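Local coordinates for protein putative polyketide cyclase (Acidithiobacillus ferrooxidans, PDB 3F9S) that probably acts as a lyase that closes rings in polyketide-like substrates, as a SnoaL-like cyclase of the NTF2 superfamily, at residues 13-18 with 29-34; 17-22 with 58-63. One frame throughout, in Å; residues are numbered along the deposited sequence.

Contact 1: 13-18 with 29-34; sequences TQFTRE and DKYIAP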
loop_
_atom_site.group_PDB
_atom_site.type_symbol
_atom_site.label_atom_id
_atom_site.label_comp_id
_atom_site.label_asym_id
_atom_site.label_seq_id
_atom_site.Cartn_x
_atom_site.Cartn_y
_atom_site.Cartn_z
ATOM N N THR A 13 -11.133 -7.255 11.064
ATOM C CA THR A 13 -10.602 -8.585 11.197
ATOM C C THR A 13 -11.658 -9.626 10.803
ATOM O O THR A 13 -11.354 -10.477 9.967
ATOM C CB THR A 13 -10.047 -8.855 12.584
ATOM O OG1 THR A 13 -9.087 -7.844 12.924
ATOM C CG2 THR A 13 -9.376 -10.255 12.646
ATOM N N GLN A 14 -12.878 -9.513 11.332
ATOM C CA GLN A 14 -13.950 -10.493 11.042
ATOM C C GLN A 14 -14.389 -10.395 9.585
ATOM O O GLN A 14 -14.558 -11.403 8.914
ATOM C CB GLN A 14 -15.174 -10.298 11.950
ATOM C CG GLN A 14 -16.084 -11.535 11.989
ATOM C CD GLN A 14 -17.421 -11.337 12.705
ATOM O OE1 GLN A 14 -17.988 -10.241 12.726
ATOM N NE2 GLN A 14 -17.951 -12.422 13.251
ATOM N N PHE A 15 -14.607 -9.162 9.132
ATOM C CA PHE A 15 -14.975 -8.866 7.755
ATOM C C PHE A 15 -13.989 -9.470 6.761
ATOM O O PHE A 15 -14.386 -10.144 5.821
ATOM C CB PHE A 15 -15.030 -7.349 7.588
ATOM C CG PHE A 15 -14.789 -6.855 6.190
ATOM C CD1 PHE A 15 -15.709 -7.035 5.179
ATOM C CD2 PHE A 15 -13.609 -6.180 5.916
ATOM C CE1 PHE A 15 -15.444 -6.531 3.893
ATOM C CE2 PHE A 15 -13.347 -5.694 4.672
ATOM C CZ PHE A 15 -14.250 -5.867 3.661
ATOM N N THR A 16 -12.701 -9.243 7.011
ATOM C CA THR A 16 -11.638 -9.745 6.148
ATOM C C THR A 16 -11.676 -11.252 6.132
ATOM O O THR A 16 -11.583 -11.871 5.075
ATOM C CB THR A 16 -10.260 -9.228 6.611
ATOM O OG1 THR A 16 -10.255 -7.793 6.531
ATOM C CG2 THR A 16 -9.127 -9.787 5.751
ATOM N N ARG A 17 -11.864 -11.832 7.308
ATOM C CA ARG A 17 -11.939 -13.272 7.425
ATOM C C ARG A 17 -13.145 -13.827 6.669
ATOM O O ARG A 17 -12.990 -14.684 5.793
ATOM C CB ARG A 17 -11.991 -13.684 8.890
ATOM C CG ARG A 17 -11.920 -15.168 9.075
ATOM C CD ARG A 17 -11.977 -15.540 10.521
ATOM N NE ARG A 17 -12.046 -16.990 10.672
ATOM C CZ ARG A 17 -12.232 -17.633 11.826
ATOM N NH1 ARG A 17 -12.356 -16.983 12.988
ATOM N NH2 ARG A 17 -12.279 -18.962 11.815
ATOM N N GLU A 18 -14.322 -13.328 7.006
ATOM C CA GLU A 18 -15.562 -13.864 6.441
ATOM C C GLU A 18 -15.750 -13.623 4.965
ATOM O O GLU A 18 -16.029 -14.554 4.203
ATOM C CB GLU A 18 -16.766 -13.311 7.195
ATOM C CG GLU A 18 -16.851 -13.791 8.612
ATOM C CD GLU A 18 -18.037 -13.232 9.376
ATOM O OE1 GLU A 18 -18.721 -12.302 8.899
ATOM O OE2 GLU A 18 -18.272 -13.738 10.495
ATOM N N ASP A 29 -23.199 -7.815 3.780
ATOM C CA ASP A 29 -24.366 -7.131 4.331
ATOM C C ASP A 29 -24.175 -6.606 5.753
ATOM O O ASP A 29 -24.795 -5.623 6.109
ATOM C CB ASP A 29 -25.593 -8.036 4.325
ATOM C CG ASP A 29 -26.077 -8.382 2.931
ATOM O OD1 ASP A 29 -25.574 -7.834 1.934
ATOM O OD2 ASP A 29 -26.978 -9.236 2.842
ATOM N N LYS A 30 -23.367 -7.285 6.559
ATOM C CA LYS A 30 -23.108 -6.889 7.937
ATOM C C LYS A 30 -22.075 -5.786 8.060
ATOM O O LYS A 30 -22.028 -5.116 9.090
ATOM C CB LYS A 30 -22.571 -8.071 8.738
ATOM C CG LYS A 30 -23.461 -9.285 8.782
ATOM C CD LYS A 30 -22.888 -10.379 9.684
ATOM C CE LYS A 30 -21.640 -11.029 9.102
ATOM N NZ LYS A 30 -21.178 -12.187 9.919
ATOM N N TYR A 31 -21.237 -5.614 7.036
ATOM C CA TYR A 31 -20.080 -4.720 7.118
ATOM C C TYR A 31 -20.039 -3.510 6.218
ATOM O O TYR A 31 -19.306 -2.578 6.516
ATOM C CB TYR A 31 -18.846 -5.533 6.738
ATOM C CG TYR A 31 -18.637 -6.736 7.594
ATOM C CD1 TYR A 31 -18.325 -6.587 8.935
ATOM C CD2 TYR A 31 -18.771 -8.027 7.074
ATOM C CE1 TYR A 31 -18.128 -7.690 9.746
ATOM C CE2 TYR A 31 -18.579 -9.146 7.878
ATOM C CZ TYR A 31 -18.229 -8.956 9.213
ATOM O OH TYR A 31 -18.017 -10.016 10.046
ATOM N N ILE A 32 -20.732 -3.565 5.087
ATOM C CA ILE A 32 -20.644 -2.507 4.102
ATOM C C ILE A 32 -21.737 -1.492 4.297
ATOM O O ILE A 32 -22.885 -1.832 4.508
ATOM C CB ILE A 32 -20.626 -3.065 2.674
ATOM C CG1 ILE A 32 -19.525 -4.121 2.536
ATOM C CG2 ILE A 32 -20.385 -1.962 1.657
ATOM C CD1 ILE A 32 -18.116 -3.696 2.980
ATOM N N ALA A 33 -21.351 -0.228 4.186
ATOM C CA ALA A 33 -22.268 0.887 4.254
ATOM C C ALA A 33 -23.107 0.906 2.982
ATOM O O ALA A 33 -22.745 0.267 1.983
ATOM C CB ALA A 33 -21.522 2.194 4.383
ATOM N N PRO A 34 -24.208 1.665 2.986
ATOM C CA PRO A 34 -25.029 1.744 1.773
ATOM C C PRO A 34 -24.282 2.236 0.528
ATOM O O PRO A 34 -24.661 1.871 -0.586
ATOM C CB PRO A 34 -26.144 2.706 2.170
ATOM C CG PRO A 34 -26.240 2.556 3.621
ATOM C CD PRO A 34 -24.836 2.403 4.094
#
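Tyr31 lays its ring against the flank of helix 8-21, meeting Gln14, Phe15 and Glu18. Its CB already touches Phe15 CD1, and chi1 of -58° sets CG anti to the carbonyl carbon, where it lies against Phe15 CB. Tyr31 CD1 packs on Phe15 CB at 3.6 Å; CD2 lies beside Phe15 CD1; CE2 and CZ reach Phe15 CA. Phe15 CB thus sits over the centre of one ring face, 3.5 Å from the Tyr31 centroid, a CH-pi contact, while Lys30 CB covers the opposite face. Beyond CB, the Phe15 ring turns its edge to the same face of Tyr31 in an offset edge-to-face pair, centroids 5.5 Å apart and planes at 61°. At the tip, in the conformer of Gln14 described here, one of two modelled, Tyr31 OH lies 2.7 Å from Gln14 OE1 and 2.7 Å from Glu18 OE1, both oxygens close to the ring plane; the single hydroxyl proton has two acceptors to choose from. The chain of Lys30 bends at chi3, which turns CE to within 3.2 Å of Glu18 OE1, and NZ follows into a salt bridge, 2.7 Å from Glu18 OE1 on the syn side of the carboxylate. This nearby ammonium would probably stabilise the carboxylate as an anion. A phenylalanine in place of Tyr31 would probably keep the packing on Phe15 but take the hydroxyl from Gln14 OE1 and leave Glu18 OE1 with Lys30 NZ. Ile32 adds an apolar contact, its CD1 4.0 Å from Phe15 CE1. Phe15 also meets Tyr116 and Leu123 of the sheet. The contact thus fastens the short helix 28-31 and the start of strand 32-33 to the long N-terminal helix that packs on the curved sheet, as in the alpha+beta cone of the NTF2-like fold.

Contact 2: 17-22 with 58-63; sequences REVWSE and ERVKTL
Val19 and Trp20 near the end of helix 8-21 meet Val60 and Leu63 of helix 53-66, joining two helices of the NTF2-like fold; the axes of segments 17-21 and 58-63 approach to 10.7 Å, with their N-to-C directions 51° apart. No hydrogen bond crosses between the segments, and the contact is carried by apolar surfaces. Among the aliphatic groups, chi1 of 175° sets Val19 CG1 where it meets both Val60 methyls, CG1 at 3.7 Å, the two side chains crossing at about a right angle. The aromatic contacts centre on the six-membered ring of Trp20. Val60 CG1 stands 4.0 Å from its centroid in a CH-pi contact, and Val19 CG1 lies over the same face. Val60 CG2 approaches Trp20 CZ2 to 3.5 Å. Leu63 comes at the far end of the indole: CB lies at the edge in the ring plane, and CD2 is 3.5 Å from Trp20 CH2. The polar ends find their partners outside the two segments. Trp20 NE1 is hydrogen-bonded to Tyr56 OH, which would help fix the rotation of the indole. Arg59 forms salt bridges through NH2 with Asp41 and Asp44, and its NH1 binds a glycerol probably taken from the crystallisation liquor. The guanidinium is turned 65° from the indole plane, with NH1 3.7 Å from Trp20 CZ2, and Leu63 CD2 rests over the centre of one guanidinium face, 3.6 Å above it.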
loop_
_atom_site.group_PDB
_atom_site.type_symbol
_atom_site.label_atom_id
_atom_site.label_comp_id
_atom_site.label_asym_id
_atom_site.label_seq_id
_atom_site.Cartn_x
_atom_site.Cartn_y
_atom_site.Cartn_z
ATOM N N ARG A 17 -11.864 -11.832 7.308
ATOM C CA ARG A 17 -11.939 -13.272 7.425
ATOM C C ARG A 17 -13.145 -13.827 6.669
ATOM O O ARG A 17 -12.990 -14.684 5.793
ATOM C CB ARG A 17 -11.991 -13.684 8.890
ATOM C CG ARG A 17 -11.920 -15.168 9.075
ATOM C CD ARG A 17 -11.977 -15.540 10.521
ATOM N NE ARG A 17 -12.046 -16.990 10.672
ATOM C CZ ARG A 17 -12.232 -17.633 11.826
ATOM N NH1 ARG A 17 -12.356 -16.983 12.988
ATOM N NH2 ARG A 17 -12.279 -18.962 11.815
ATOM N N GLU A 18 -14.322 -13.328 7.006
ATOM C CA GLU A 18 -15.562 -13.864 6.441
ATOM C C GLU A 18 -15.750 -13.623 4.965
ATOM O O GLU A 18 -16.029 -14.554 4.203
ATOM C CB GLU A 18 -16.766 -13.311 7.195
ATOM C CG GLU A 18 -16.851 -13.791 8.612
ATOM C CD GLU A 18 -18.037 -13.232 9.376
ATOM O OE1 GLU A 18 -18.721 -12.302 8.899
ATOM O OE2 GLU A 18 -18.272 -13.738 10.495
ATOM N N VAL A 19 -15.618 -12.367 4.570
ATOM C CA VAL A 19 -15.862 -12.007 3.180
ATOM C C VAL A 19 -14.695 -12.371 2.274
ATOM O O VAL A 19 -14.883 -13.065 1.283
ATOM C CB VAL A 19 -16.182 -10.515 3.025
ATOM C CG1 VAL A 19 -16.326 -10.131 1.536
ATOM C CG2 VAL A 19 -17.440 -10.169 3.805
ATOM N N TRP A 20 -13.499 -11.941 2.650
ATOM C CA TRP A 20 -12.352 -12.023 1.754
ATOM C C TRP A 20 -11.537 -13.275 1.810
ATOM O O TRP A 20 -11.018 -13.696 0.777
ATOM C CB TRP A 20 -11.481 -10.785 1.932
ATOM C CG TRP A 20 -12.188 -9.652 1.327
ATOM C CD1 TRP A 20 -12.976 -8.752 1.961
ATOM C CD2 TRP A 20 -12.303 -9.386 -0.076
ATOM N NE1 TRP A 20 -13.534 -7.900 1.046
ATOM C CE2 TRP A 20 -13.141 -8.265 -0.215
ATOM C CE3 TRP A 20 -11.748 -9.967 -1.227
ATOM C CZ2 TRP A 20 -13.439 -7.698 -1.462
ATOM C CZ3 TRP A 20 -12.064 -9.427 -2.467
ATOM C CH2 TRP A 20 -12.904 -8.297 -2.572
ATOM N N SER A 21 -11.358 -13.823 3.004
ATOM C CA SER A 21 -10.599 -15.053 3.149
ATOM C C SER A 21 -11.480 -16.278 2.990
ATOM O O SER A 21 -11.015 -17.266 2.439
ATOM C CB SER A 21 -9.854 -15.097 4.478
ATOM O OG SER A 21 -8.910 -14.042 4.553
ATOM N N GLU A 22 -12.733 -16.222 3.451
ATOM C CA GLU A 22 -13.648 -17.369 3.404
ATOM C C GLU A 22 -14.677 -17.303 2.293
ATOM O O GLU A 22 -15.328 -18.305 2.023
ATOM C CB GLU A 22 -14.335 -17.547 4.750
ATOM C CG GLU A 22 -13.365 -17.910 5.867
ATOM C CD GLU A 22 -13.956 -17.777 7.252
ATOM O OE1 GLU A 22 -15.158 -17.475 7.415
ATOM O OE2 GLU A 22 -13.186 -17.972 8.209
ATOM N N GLU A 58 -20.699 -7.977 -5.915
ATOM C CA GLU A 58 -20.290 -8.389 -7.257
ATOM C C GLU A 58 -18.789 -8.273 -7.411
ATOM O O GLU A 58 -18.160 -9.172 -7.958
ATOM C CB GLU A 58 -21.006 -7.602 -8.360
ATOM C CG GLU A 58 -22.492 -7.862 -8.420
ATOM C CD GLU A 58 -22.878 -9.304 -8.644
ATOM O OE1 GLU A 58 -22.139 -10.043 -9.326
ATOM O OE2 GLU A 58 -23.964 -9.677 -8.165
ATOM N N ARG A 59 -18.207 -7.212 -6.868
ATOM C CA ARG A 59 -16.770 -7.051 -6.934
ATOM C C ARG A 59 -16.083 -8.154 -6.143
ATOM O O ARG A 59 -15.090 -8.705 -6.606
ATOM C CB ARG A 59 -16.370 -5.672 -6.471
ATOM C CG ARG A 59 -14.901 -5.487 -6.256
ATOM C CD ARG A 59 -14.648 -4.066 -5.962
ATOM N NE ARG A 59 -13.229 -3.858 -5.699
ATOM C CZ ARG A 59 -12.622 -4.161 -4.558
ATOM N NH1 ARG A 59 -13.272 -4.674 -3.525
ATOM N NH2 ARG A 59 -11.325 -3.919 -4.435
ATOM N N VAL A 60 -16.611 -8.478 -4.969
ATOM C CA VAL A 60 -16.036 -9.580 -4.187
ATOM C C VAL A 60 -16.071 -10.862 -5.002
ATOM O O VAL A 60 -15.065 -11.563 -5.089
ATOM C CB VAL A 60 -16.742 -9.835 -2.861
ATOM C CG1 VAL A 60 -15.966 -10.939 -2.083
ATOM C CG2 VAL A 60 -16.807 -8.568 -2.038
ATOM N N LYS A 61 -17.205 -11.130 -5.637
ATOM C CA LYS A 61 -17.357 -12.343 -6.438
ATOM C C LYS A 61 -16.303 -12.424 -7.541
ATOM O O LYS A 61 -15.737 -13.491 -7.764
ATOM C CB LYS A 61 -18.749 -12.455 -7.043
ATOM C CG LYS A 61 -19.884 -12.649 -6.035
ATOM C CD LYS A 61 -21.223 -12.610 -6.777
ATOM C CE LYS A 61 -22.387 -12.302 -5.864
ATOM N NZ LYS A 61 -23.660 -12.230 -6.657
ATOM N N THR A 62 -16.044 -11.300 -8.210
ATOM C CA THR A 62 -15.054 -11.265 -9.295
ATOM C C THR A 62 -13.645 -11.491 -8.785
ATOM O O THR A 62 -12.923 -12.325 -9.314
ATOM C CB THR A 62 -15.120 -9.943 -10.047
ATOM O OG1 THR A 62 -16.305 -9.983 -10.820
ATOM C CG2 THR A 62 -13.965 -9.764 -11.016
ATOM N N LEU A 63 -13.280 -10.743 -7.756
ATOM C CA LEU A 63 -11.952 -10.865 -7.176
ATOM C C LEU A 63 -11.744 -12.226 -6.523
ATOM O O LEU A 63 -10.679 -12.829 -6.670
ATOM C CB LEU A 63 -11.693 -9.735 -6.190
ATOM C CG LEU A 63 -11.351 -8.358 -6.758
ATOM C CD1 LEU A 63 -12.257 -7.860 -7.861
ATOM C CD2 LEU A 63 -11.328 -7.355 -5.603
#

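Contacts 1 and 2 follow one another along helix 8-21, sharing Arg17 and Glu18, with centres about 10 Å apart. They join directly where Phe15 CZ lies 3.4 Å from Trp20 NE1, the two rings at about 80°, and where Tyr31 CD2 comes within 4.1 Å of Val19 CG2. A probable hydrogen bond between Thr16 O and Ser21 N, 2.9 Å, links their backbones. Tyr56, the acceptor for Trp20 NE1, also touches Phe15. Bound glycerol lies about 5 Å from the side chain of Phe15 and about 3 Å from that of Arg59 (nearest atoms), which suggests that both contacts border a pocket, as in NTF2-like proteins, although no catalytic residue is established here.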